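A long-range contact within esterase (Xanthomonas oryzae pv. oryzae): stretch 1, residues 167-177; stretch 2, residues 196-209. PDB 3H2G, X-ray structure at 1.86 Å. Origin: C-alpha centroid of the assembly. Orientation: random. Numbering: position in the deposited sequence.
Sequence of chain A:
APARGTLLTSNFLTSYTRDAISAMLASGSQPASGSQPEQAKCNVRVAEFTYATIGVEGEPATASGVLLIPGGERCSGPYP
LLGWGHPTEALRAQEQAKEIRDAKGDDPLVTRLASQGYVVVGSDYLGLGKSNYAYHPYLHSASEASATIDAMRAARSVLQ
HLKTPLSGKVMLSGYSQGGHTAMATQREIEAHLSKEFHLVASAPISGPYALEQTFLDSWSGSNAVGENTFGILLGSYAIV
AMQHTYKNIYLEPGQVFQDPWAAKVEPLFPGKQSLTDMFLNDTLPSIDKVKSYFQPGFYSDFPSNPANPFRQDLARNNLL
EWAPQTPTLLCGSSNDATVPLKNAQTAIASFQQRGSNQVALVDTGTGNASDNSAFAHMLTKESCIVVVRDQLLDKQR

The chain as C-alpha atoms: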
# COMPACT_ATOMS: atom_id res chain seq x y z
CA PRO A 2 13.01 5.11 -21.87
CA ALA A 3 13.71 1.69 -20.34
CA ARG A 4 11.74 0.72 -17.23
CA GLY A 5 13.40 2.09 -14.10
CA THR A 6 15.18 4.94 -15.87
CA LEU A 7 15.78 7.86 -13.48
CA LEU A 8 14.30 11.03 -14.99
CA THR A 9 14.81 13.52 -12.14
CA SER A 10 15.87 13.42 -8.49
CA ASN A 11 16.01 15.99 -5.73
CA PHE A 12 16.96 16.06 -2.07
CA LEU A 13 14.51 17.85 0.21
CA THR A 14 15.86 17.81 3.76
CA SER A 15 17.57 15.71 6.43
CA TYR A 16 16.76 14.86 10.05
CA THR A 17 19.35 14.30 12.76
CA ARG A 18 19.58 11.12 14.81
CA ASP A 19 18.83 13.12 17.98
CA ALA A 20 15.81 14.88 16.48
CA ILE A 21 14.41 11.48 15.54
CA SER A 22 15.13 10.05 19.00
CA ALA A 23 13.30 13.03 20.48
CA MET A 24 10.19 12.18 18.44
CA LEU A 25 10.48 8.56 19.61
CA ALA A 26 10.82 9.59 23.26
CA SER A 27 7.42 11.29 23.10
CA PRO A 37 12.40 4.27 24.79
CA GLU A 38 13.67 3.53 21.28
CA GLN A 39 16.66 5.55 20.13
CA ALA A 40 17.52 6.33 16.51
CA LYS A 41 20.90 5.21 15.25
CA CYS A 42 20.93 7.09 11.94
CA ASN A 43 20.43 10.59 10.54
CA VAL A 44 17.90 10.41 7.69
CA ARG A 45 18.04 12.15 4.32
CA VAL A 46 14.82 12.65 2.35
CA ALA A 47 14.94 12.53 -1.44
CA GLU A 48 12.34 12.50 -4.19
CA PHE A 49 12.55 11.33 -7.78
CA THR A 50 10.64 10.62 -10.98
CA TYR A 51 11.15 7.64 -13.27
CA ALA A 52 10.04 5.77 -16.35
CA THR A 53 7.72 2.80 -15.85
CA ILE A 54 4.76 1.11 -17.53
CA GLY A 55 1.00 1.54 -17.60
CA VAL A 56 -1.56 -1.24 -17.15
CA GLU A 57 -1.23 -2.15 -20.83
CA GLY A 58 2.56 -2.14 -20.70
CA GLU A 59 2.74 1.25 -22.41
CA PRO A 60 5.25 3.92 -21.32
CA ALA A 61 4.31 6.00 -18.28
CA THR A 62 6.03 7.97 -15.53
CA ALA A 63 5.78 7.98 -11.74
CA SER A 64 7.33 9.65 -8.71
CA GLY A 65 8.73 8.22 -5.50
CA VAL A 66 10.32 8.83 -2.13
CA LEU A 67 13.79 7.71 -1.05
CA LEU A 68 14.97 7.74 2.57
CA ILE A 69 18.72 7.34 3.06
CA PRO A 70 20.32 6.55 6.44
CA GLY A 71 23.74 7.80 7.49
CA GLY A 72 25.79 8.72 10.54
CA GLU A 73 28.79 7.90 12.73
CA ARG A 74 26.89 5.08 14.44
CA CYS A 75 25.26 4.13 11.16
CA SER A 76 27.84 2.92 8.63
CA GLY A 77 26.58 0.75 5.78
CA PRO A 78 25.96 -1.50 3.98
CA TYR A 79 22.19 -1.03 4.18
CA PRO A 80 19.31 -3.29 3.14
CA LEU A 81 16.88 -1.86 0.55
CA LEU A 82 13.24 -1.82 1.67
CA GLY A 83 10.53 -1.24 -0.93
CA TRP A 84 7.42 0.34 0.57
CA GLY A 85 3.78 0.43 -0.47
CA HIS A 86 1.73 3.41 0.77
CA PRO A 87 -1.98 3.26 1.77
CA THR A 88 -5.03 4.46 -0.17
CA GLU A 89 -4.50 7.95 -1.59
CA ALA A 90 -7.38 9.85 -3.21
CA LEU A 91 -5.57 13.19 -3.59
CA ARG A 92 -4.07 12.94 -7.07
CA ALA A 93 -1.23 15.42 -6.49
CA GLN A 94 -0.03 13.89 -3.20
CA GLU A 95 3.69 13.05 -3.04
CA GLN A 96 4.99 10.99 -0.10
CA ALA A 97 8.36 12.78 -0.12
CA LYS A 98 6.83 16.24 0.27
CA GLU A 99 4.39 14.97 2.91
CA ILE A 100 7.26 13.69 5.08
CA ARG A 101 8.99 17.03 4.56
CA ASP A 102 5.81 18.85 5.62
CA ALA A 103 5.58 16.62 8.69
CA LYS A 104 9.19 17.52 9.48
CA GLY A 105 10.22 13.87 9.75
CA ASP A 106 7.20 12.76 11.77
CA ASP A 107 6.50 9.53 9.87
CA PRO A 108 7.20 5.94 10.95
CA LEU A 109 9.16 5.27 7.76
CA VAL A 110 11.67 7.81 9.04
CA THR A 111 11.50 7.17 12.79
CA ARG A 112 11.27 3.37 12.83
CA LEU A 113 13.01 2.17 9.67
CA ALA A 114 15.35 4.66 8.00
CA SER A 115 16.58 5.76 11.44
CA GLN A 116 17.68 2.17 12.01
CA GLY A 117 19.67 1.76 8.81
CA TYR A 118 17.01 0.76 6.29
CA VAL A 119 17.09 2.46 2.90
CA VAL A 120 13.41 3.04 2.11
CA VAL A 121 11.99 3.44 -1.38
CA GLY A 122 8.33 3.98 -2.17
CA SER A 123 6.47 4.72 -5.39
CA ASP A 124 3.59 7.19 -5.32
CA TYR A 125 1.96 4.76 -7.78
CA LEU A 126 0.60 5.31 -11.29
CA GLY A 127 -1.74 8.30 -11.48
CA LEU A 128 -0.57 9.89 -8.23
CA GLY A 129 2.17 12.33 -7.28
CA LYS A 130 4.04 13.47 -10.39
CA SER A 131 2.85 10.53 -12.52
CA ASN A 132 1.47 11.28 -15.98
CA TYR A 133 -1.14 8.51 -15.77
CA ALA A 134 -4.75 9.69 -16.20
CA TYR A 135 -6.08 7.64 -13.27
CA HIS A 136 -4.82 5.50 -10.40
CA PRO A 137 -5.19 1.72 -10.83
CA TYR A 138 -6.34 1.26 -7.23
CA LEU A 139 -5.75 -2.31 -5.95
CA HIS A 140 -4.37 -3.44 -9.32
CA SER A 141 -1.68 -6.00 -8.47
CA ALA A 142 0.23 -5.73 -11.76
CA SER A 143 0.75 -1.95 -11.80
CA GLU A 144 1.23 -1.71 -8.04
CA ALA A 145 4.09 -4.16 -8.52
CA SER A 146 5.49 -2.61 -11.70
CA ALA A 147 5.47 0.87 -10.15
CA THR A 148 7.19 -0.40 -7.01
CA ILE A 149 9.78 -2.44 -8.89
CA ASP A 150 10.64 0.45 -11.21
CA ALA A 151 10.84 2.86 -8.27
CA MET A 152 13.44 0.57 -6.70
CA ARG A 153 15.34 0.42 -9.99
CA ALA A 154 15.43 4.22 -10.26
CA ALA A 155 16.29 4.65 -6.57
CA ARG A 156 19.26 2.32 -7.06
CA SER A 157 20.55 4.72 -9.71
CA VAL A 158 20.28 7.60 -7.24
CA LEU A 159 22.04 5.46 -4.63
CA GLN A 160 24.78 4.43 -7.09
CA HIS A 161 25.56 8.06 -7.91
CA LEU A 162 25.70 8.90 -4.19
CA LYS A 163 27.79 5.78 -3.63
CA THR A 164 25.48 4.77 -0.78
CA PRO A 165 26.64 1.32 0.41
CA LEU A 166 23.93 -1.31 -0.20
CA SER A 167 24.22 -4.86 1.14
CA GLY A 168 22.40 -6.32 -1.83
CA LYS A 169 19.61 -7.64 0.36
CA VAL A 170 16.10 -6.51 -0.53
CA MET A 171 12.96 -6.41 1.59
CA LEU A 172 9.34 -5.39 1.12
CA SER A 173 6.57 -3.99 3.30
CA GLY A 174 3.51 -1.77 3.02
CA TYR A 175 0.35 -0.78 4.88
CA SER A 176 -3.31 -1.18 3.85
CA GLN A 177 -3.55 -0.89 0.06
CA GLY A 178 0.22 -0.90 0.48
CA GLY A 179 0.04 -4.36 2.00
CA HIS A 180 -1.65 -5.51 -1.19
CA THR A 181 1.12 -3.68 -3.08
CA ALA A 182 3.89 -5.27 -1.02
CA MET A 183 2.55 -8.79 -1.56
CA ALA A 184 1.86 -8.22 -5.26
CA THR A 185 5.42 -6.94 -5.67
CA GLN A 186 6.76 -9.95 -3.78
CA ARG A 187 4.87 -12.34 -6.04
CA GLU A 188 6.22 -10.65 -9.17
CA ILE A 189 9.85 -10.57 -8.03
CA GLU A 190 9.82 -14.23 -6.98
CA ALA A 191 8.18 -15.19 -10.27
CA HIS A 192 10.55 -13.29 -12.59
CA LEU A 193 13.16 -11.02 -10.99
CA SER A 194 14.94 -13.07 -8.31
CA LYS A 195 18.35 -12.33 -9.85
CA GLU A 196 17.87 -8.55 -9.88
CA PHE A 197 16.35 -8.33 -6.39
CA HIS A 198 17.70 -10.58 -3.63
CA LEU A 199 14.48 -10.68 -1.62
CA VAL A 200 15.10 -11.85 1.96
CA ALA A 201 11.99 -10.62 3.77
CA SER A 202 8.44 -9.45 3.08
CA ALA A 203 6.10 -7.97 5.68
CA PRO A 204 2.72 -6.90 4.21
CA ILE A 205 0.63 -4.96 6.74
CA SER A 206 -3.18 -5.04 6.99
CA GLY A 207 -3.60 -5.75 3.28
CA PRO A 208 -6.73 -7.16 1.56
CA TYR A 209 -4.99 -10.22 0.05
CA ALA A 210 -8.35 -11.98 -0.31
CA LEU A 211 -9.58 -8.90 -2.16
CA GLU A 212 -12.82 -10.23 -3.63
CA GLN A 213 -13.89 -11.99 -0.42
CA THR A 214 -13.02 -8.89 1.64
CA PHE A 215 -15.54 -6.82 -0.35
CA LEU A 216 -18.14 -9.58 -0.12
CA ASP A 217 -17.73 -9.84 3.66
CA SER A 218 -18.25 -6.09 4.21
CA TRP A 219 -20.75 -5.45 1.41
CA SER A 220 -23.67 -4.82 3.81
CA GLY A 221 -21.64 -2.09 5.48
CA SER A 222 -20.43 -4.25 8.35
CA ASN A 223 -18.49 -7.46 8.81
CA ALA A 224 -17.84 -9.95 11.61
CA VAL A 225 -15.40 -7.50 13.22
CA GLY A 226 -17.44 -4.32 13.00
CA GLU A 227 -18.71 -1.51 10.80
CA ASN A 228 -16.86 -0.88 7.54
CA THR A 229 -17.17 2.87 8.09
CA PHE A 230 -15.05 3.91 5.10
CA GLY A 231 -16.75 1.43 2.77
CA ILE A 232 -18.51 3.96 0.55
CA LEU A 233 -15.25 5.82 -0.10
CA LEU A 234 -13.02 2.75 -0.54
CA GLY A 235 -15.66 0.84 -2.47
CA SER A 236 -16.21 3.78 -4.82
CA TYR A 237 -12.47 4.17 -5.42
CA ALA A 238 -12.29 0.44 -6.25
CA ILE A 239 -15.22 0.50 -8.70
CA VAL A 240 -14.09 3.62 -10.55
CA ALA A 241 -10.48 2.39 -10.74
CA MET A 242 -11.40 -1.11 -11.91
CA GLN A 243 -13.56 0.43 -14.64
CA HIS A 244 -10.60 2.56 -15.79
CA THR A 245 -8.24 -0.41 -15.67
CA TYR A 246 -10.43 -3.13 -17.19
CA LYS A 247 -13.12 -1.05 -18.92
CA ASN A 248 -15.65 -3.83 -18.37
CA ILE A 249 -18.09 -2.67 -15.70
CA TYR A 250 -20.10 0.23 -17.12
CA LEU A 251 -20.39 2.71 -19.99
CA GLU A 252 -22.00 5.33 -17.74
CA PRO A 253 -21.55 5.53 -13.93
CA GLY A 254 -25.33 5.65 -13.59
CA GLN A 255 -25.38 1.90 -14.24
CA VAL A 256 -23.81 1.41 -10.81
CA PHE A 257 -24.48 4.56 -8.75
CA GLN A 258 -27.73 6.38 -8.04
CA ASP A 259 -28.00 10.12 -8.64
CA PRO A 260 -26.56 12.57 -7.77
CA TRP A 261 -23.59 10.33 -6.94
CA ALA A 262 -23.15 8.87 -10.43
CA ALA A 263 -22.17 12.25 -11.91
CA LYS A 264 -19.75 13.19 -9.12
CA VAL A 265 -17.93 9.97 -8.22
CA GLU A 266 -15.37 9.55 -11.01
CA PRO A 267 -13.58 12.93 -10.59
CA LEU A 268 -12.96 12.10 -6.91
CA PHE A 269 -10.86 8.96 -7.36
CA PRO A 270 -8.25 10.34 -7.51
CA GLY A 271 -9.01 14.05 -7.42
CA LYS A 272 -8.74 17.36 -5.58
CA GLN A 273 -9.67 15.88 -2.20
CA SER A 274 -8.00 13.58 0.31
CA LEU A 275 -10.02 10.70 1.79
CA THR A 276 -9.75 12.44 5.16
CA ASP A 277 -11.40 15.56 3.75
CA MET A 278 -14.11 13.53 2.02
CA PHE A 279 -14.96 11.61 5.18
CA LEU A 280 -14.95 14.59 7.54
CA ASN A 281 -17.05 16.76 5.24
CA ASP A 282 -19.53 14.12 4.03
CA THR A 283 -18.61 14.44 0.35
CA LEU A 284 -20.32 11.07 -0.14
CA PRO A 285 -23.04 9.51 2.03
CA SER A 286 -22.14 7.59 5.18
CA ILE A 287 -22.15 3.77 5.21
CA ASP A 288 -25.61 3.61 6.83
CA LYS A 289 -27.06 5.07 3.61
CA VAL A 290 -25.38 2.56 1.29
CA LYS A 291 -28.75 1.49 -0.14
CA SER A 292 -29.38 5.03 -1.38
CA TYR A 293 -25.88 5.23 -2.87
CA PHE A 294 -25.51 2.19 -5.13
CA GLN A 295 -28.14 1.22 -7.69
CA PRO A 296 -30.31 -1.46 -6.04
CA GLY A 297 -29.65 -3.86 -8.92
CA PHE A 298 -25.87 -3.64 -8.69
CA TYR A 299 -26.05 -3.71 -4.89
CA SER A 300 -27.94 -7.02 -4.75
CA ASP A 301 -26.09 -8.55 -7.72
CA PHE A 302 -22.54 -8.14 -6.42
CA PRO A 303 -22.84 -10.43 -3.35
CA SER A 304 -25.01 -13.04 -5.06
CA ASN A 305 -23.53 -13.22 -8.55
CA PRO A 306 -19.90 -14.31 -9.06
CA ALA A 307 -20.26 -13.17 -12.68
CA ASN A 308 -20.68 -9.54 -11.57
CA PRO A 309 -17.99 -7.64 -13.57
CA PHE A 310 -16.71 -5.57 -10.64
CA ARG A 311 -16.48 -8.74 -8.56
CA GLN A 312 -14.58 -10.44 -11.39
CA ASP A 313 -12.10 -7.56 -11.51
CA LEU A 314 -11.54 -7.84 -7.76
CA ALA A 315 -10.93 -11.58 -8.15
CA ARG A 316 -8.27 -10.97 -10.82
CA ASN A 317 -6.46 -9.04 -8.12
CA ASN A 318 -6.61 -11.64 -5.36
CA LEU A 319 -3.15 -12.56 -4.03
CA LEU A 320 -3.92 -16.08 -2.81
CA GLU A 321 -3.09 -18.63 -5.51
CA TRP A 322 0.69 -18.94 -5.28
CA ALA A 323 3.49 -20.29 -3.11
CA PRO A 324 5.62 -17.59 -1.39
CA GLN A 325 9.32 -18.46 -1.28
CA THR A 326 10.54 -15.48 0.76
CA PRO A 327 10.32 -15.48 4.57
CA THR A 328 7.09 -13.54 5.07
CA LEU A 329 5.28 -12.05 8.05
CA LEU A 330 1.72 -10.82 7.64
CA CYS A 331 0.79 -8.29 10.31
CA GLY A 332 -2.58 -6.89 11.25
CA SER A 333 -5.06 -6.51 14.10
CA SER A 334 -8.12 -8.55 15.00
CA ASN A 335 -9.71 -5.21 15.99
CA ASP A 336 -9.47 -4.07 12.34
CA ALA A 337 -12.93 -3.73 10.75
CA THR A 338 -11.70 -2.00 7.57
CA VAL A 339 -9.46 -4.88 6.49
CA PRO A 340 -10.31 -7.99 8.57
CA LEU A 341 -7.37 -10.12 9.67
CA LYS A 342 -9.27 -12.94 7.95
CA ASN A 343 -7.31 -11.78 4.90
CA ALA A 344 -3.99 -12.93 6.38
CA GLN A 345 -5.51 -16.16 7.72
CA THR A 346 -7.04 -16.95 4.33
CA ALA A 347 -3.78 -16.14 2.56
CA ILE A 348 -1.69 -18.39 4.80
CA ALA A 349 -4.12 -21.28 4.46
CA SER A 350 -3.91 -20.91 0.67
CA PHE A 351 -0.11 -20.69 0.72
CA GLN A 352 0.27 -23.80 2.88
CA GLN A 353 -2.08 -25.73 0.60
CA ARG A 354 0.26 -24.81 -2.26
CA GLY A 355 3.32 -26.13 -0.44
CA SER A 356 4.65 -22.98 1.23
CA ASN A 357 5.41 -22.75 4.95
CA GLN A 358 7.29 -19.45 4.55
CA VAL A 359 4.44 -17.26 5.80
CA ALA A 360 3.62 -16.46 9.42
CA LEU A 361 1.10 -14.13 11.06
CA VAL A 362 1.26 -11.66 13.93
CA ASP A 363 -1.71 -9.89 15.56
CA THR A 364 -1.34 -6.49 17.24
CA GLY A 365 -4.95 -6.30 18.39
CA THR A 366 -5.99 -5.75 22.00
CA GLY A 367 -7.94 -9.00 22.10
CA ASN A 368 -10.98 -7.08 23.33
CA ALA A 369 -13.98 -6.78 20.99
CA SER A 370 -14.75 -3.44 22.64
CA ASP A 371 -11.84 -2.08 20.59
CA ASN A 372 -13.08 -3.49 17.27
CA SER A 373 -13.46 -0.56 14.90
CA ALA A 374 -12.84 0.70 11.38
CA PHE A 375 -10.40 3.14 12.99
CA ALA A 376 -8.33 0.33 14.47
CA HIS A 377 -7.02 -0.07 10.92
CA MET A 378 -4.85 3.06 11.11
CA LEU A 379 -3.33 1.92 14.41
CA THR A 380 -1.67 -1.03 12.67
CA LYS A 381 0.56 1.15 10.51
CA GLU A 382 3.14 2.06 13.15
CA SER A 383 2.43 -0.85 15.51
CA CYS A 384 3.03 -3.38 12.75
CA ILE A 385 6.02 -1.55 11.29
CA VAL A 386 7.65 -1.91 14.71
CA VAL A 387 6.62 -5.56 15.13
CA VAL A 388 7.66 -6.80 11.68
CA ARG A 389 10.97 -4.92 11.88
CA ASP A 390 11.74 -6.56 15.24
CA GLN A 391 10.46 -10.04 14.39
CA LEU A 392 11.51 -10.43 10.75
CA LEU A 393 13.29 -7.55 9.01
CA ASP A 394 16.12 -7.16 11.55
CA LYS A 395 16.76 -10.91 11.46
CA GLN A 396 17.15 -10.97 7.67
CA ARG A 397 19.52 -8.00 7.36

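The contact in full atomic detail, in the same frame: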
# COMPACT_ATOMS: atom_id res chain seq x y z
N SER A 167 23.79 -3.49 0.86
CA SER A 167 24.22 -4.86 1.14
C SER A 167 23.86 -5.82 0.02
O SER A 167 24.48 -6.87 -0.13
CB SER A 167 23.59 -5.35 2.45
OG SER A 167 22.18 -5.49 2.30
N GLY A 168 22.84 -5.46 -0.75
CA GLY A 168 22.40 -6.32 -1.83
C GLY A 168 21.10 -7.00 -1.43
O GLY A 168 20.35 -7.50 -2.28
N LYS A 169 20.83 -7.02 -0.13
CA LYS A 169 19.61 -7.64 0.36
C LYS A 169 18.43 -6.71 0.14
O LYS A 169 18.53 -5.50 0.34
CB LYS A 169 19.75 -7.98 1.85
CG LYS A 169 20.85 -8.99 2.15
CD LYS A 169 20.85 -9.40 3.61
CE LYS A 169 22.06 -10.26 3.94
NZ LYS A 169 22.11 -11.52 3.16
N VAL A 170 17.30 -7.28 -0.27
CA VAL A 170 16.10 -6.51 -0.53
C VAL A 170 14.94 -7.01 0.33
O VAL A 170 14.82 -8.20 0.60
CB VAL A 170 15.70 -6.61 -2.02
CG1 VAL A 170 14.43 -5.81 -2.29
CG2 VAL A 170 16.84 -6.13 -2.89
N MET A 171 14.10 -6.08 0.76
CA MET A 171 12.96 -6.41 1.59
C MET A 171 11.75 -5.63 1.10
O MET A 171 11.90 -4.65 0.36
CB MET A 171 13.24 -6.07 3.05
CG MET A 171 14.40 -6.84 3.65
SD MET A 171 14.63 -6.41 5.37
CE MET A 171 16.33 -6.92 5.64
N LEU A 172 10.57 -6.06 1.52
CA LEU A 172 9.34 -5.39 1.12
C LEU A 172 8.37 -5.28 2.29
O LEU A 172 8.33 -6.14 3.16
CB LEU A 172 8.64 -6.18 0.01
CG LEU A 172 9.33 -6.30 -1.35
CD1 LEU A 172 8.61 -7.34 -2.21
CD2 LEU A 172 9.34 -4.94 -2.03
N SER A 173 7.60 -4.20 2.28
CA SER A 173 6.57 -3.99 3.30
C SER A 173 5.61 -2.94 2.75
O SER A 173 5.88 -2.32 1.72
CB SER A 173 7.18 -3.53 4.62
OG SER A 173 6.21 -3.57 5.65
N GLY A 174 4.50 -2.75 3.44
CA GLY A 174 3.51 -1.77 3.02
C GLY A 174 2.31 -1.89 3.93
O GLY A 174 2.09 -2.93 4.54
N TYR A 175 1.52 -0.82 4.01
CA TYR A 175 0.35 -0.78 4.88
C TYR A 175 -0.95 -0.51 4.11
O TYR A 175 -1.00 0.36 3.25
CB TYR A 175 0.57 0.31 5.94
CG TYR A 175 -0.70 0.90 6.52
CD1 TYR A 175 -1.54 0.15 7.34
CD2 TYR A 175 -1.07 2.21 6.22
CE1 TYR A 175 -2.72 0.69 7.85
CE2 TYR A 175 -2.25 2.76 6.72
CZ TYR A 175 -3.07 1.99 7.53
OH TYR A 175 -4.25 2.52 8.01
N SER A 176 -1.98 -1.29 4.45
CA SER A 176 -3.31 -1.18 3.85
C SER A 176 -3.28 -1.53 2.36
O SER A 176 -2.96 -2.66 2.00
CB SER A 176 -3.86 0.24 4.06
OG SER A 176 -5.27 0.28 3.90
N GLN A 177 -3.63 -0.58 1.48
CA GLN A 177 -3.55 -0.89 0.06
C GLN A 177 -2.09 -1.27 -0.18
O GLN A 177 -1.79 -2.11 -1.02
CB GLN A 177 -3.86 0.34 -0.82
CG GLN A 177 -3.60 0.05 -2.31
CD GLN A 177 -3.56 1.29 -3.19
OE1 GLN A 177 -3.29 1.19 -4.39
NE2 GLN A 177 -3.84 2.45 -2.61
N GLU A 196 17.71 -9.99 -10.05
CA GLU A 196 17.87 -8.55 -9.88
C GLU A 196 17.64 -8.08 -8.44
O GLU A 196 18.33 -7.16 -7.97
CB GLU A 196 16.90 -7.81 -10.81
CG GLU A 196 16.99 -6.29 -10.74
CD GLU A 196 16.09 -5.62 -11.76
OE1 GLU A 196 16.05 -4.37 -11.79
OE2 GLU A 196 15.42 -6.35 -12.52
N PHE A 197 16.68 -8.69 -7.76
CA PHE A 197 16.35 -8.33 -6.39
C PHE A 197 16.48 -9.52 -5.45
O PHE A 197 15.67 -10.45 -5.51
CB PHE A 197 14.91 -7.80 -6.31
CG PHE A 197 14.67 -6.59 -7.16
CD1 PHE A 197 15.11 -5.34 -6.74
CD2 PHE A 197 13.99 -6.69 -8.37
CE1 PHE A 197 14.89 -4.20 -7.53
CE2 PHE A 197 13.76 -5.56 -9.16
CZ PHE A 197 14.21 -4.32 -8.73
N HIS A 198 17.49 -9.50 -4.59
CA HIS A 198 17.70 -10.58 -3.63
C HIS A 198 16.75 -10.34 -2.46
O HIS A 198 17.11 -9.73 -1.46
CB HIS A 198 19.16 -10.59 -3.15
CG HIS A 198 19.44 -11.61 -2.09
ND1 HIS A 198 18.75 -12.80 -2.00
CD2 HIS A 198 20.38 -11.64 -1.11
CE1 HIS A 198 19.24 -13.51 -1.00
NE2 HIS A 198 20.23 -12.83 -0.45
N LEU A 199 15.53 -10.84 -2.61
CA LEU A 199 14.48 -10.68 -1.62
C LEU A 199 14.69 -11.62 -0.43
O LEU A 199 14.68 -12.84 -0.58
CB LEU A 199 13.13 -10.95 -2.29
CG LEU A 199 11.84 -10.55 -1.58
CD1 LEU A 199 11.85 -9.06 -1.24
CD2 LEU A 199 10.67 -10.87 -2.50
N VAL A 200 14.87 -11.05 0.76
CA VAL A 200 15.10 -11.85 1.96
C VAL A 200 14.00 -11.73 3.01
O VAL A 200 14.00 -12.48 3.99
CB VAL A 200 16.45 -11.49 2.62
CG1 VAL A 200 17.59 -11.79 1.67
CG2 VAL A 200 16.46 -10.02 3.02
N ALA A 201 13.07 -10.80 2.81
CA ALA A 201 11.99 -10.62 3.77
C ALA A 201 10.85 -9.78 3.19
O ALA A 201 11.08 -8.83 2.45
CB ALA A 201 12.51 -9.94 5.04
N SER A 202 9.63 -10.16 3.53
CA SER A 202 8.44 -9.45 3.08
C SER A 202 7.50 -9.36 4.27
O SER A 202 7.23 -10.36 4.93
CB SER A 202 7.76 -10.21 1.94
OG SER A 202 6.60 -9.52 1.50
N ALA A 203 7.00 -8.16 4.55
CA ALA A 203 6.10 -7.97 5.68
C ALA A 203 4.89 -7.10 5.34
O ALA A 203 4.82 -5.93 5.74
CB ALA A 203 6.86 -7.37 6.88
N PRO A 204 3.92 -7.65 4.59
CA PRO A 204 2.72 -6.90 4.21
C PRO A 204 1.93 -6.58 5.48
O PRO A 204 1.81 -7.44 6.37
CB PRO A 204 1.96 -7.87 3.31
CG PRO A 204 3.05 -8.74 2.74
CD PRO A 204 3.94 -8.97 3.93
N ILE A 205 1.39 -5.37 5.57
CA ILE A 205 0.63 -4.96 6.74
C ILE A 205 -0.83 -4.62 6.44
O ILE A 205 -1.12 -3.77 5.60
CB ILE A 205 1.29 -3.72 7.40
CG1 ILE A 205 2.73 -4.05 7.80
CG2 ILE A 205 0.48 -3.28 8.62
CD1 ILE A 205 3.55 -2.82 8.19
N SER A 206 -1.74 -5.29 7.13
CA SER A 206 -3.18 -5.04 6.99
C SER A 206 -3.67 -4.91 5.54
O SER A 206 -4.48 -4.03 5.23
CB SER A 206 -3.56 -3.78 7.77
OG SER A 206 -3.10 -3.88 9.11
N GLY A 207 -3.19 -5.80 4.67
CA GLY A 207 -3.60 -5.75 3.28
C GLY A 207 -4.75 -6.69 2.95
O GLY A 207 -4.90 -7.74 3.57
N PRO A 208 -5.59 -6.33 1.96
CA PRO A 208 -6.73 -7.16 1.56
C PRO A 208 -6.31 -8.20 0.52
O PRO A 208 -6.73 -8.14 -0.63
CB PRO A 208 -7.70 -6.13 0.99
CG PRO A 208 -6.77 -5.17 0.32
CD PRO A 208 -5.67 -5.00 1.34
N TYR A 209 -5.49 -9.17 0.95
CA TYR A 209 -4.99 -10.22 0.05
C TYR A 209 -6.13 -11.02 -0.58
O TYR A 209 -6.05 -11.41 -1.75
CB TYR A 209 -4.05 -11.15 0.83
CG TYR A 209 -3.18 -10.40 1.81
CD1 TYR A 209 -2.35 -9.37 1.39
CD2 TYR A 209 -3.25 -10.67 3.18
CE1 TYR A 209 -1.62 -8.61 2.31
CE2 TYR A 209 -2.53 -9.92 4.11
CZ TYR A 209 -1.72 -8.89 3.66
OH TYR A 209 -1.06 -8.10 4.57
O HOH W 1 19.52 -7.58 -4.83
O HOH W 2 20.95 -14.08 2.44

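What holds the two strands together? They run parallel, and a ladder of backbone hydrogen bonds joins them. V170 uses both of its backbone polar atoms: its N donates to H198 O at 2.7 Å, and its O accepts from V200 N at 2.9 Å. L172 repeats the pattern, with L172 N to A201 O at 3.0 Å and A203 N to L172 O at 2.8 Å. Further along, I205 N reaches G174 O at 2.7 Å and S176 N reaches I205 O at 2.9 Å.

Is the ladder regular? Not entirely. V170 O takes its bond from V200, yet the next bond comes from L172 N to A201 O, so stretch 2 gains a residue here. V200, with phi/psi of -115/-8, departs from extended geometry, and A201 N is left without a partner, 3.8 Å from V170 O. Lower down, the hydroxyl of S173 joins in: S173 OG donates to A203 O at 2.7 Å, whereas G174 N lies 3.9 Å from A203 O, too far for a hydrogen bond.

How do the side chains pack? On one face, L199 CD1 lies 3.7 Å from L172 CG and 4.3 Å from V170 CG1, so one leucine methyl touches two neighbours on the facing strand. M171 and A201 share the other face, with M171 CG 3.9 Å from A201 CB; M171 CG also meets V200 CG2 at 3.8 Å. Y175 belongs to that same face, and I205 CG2 approaches the edge of its ring, 4.2 Å from Y175 CD1.

Where does water contribute? It bridges the strands near their beginning. One molecule accepts from H198 N at 2.8 Å and donates to G168 O at 2.7 Å, linking two backbones that make no direct hydrogen bond at this point.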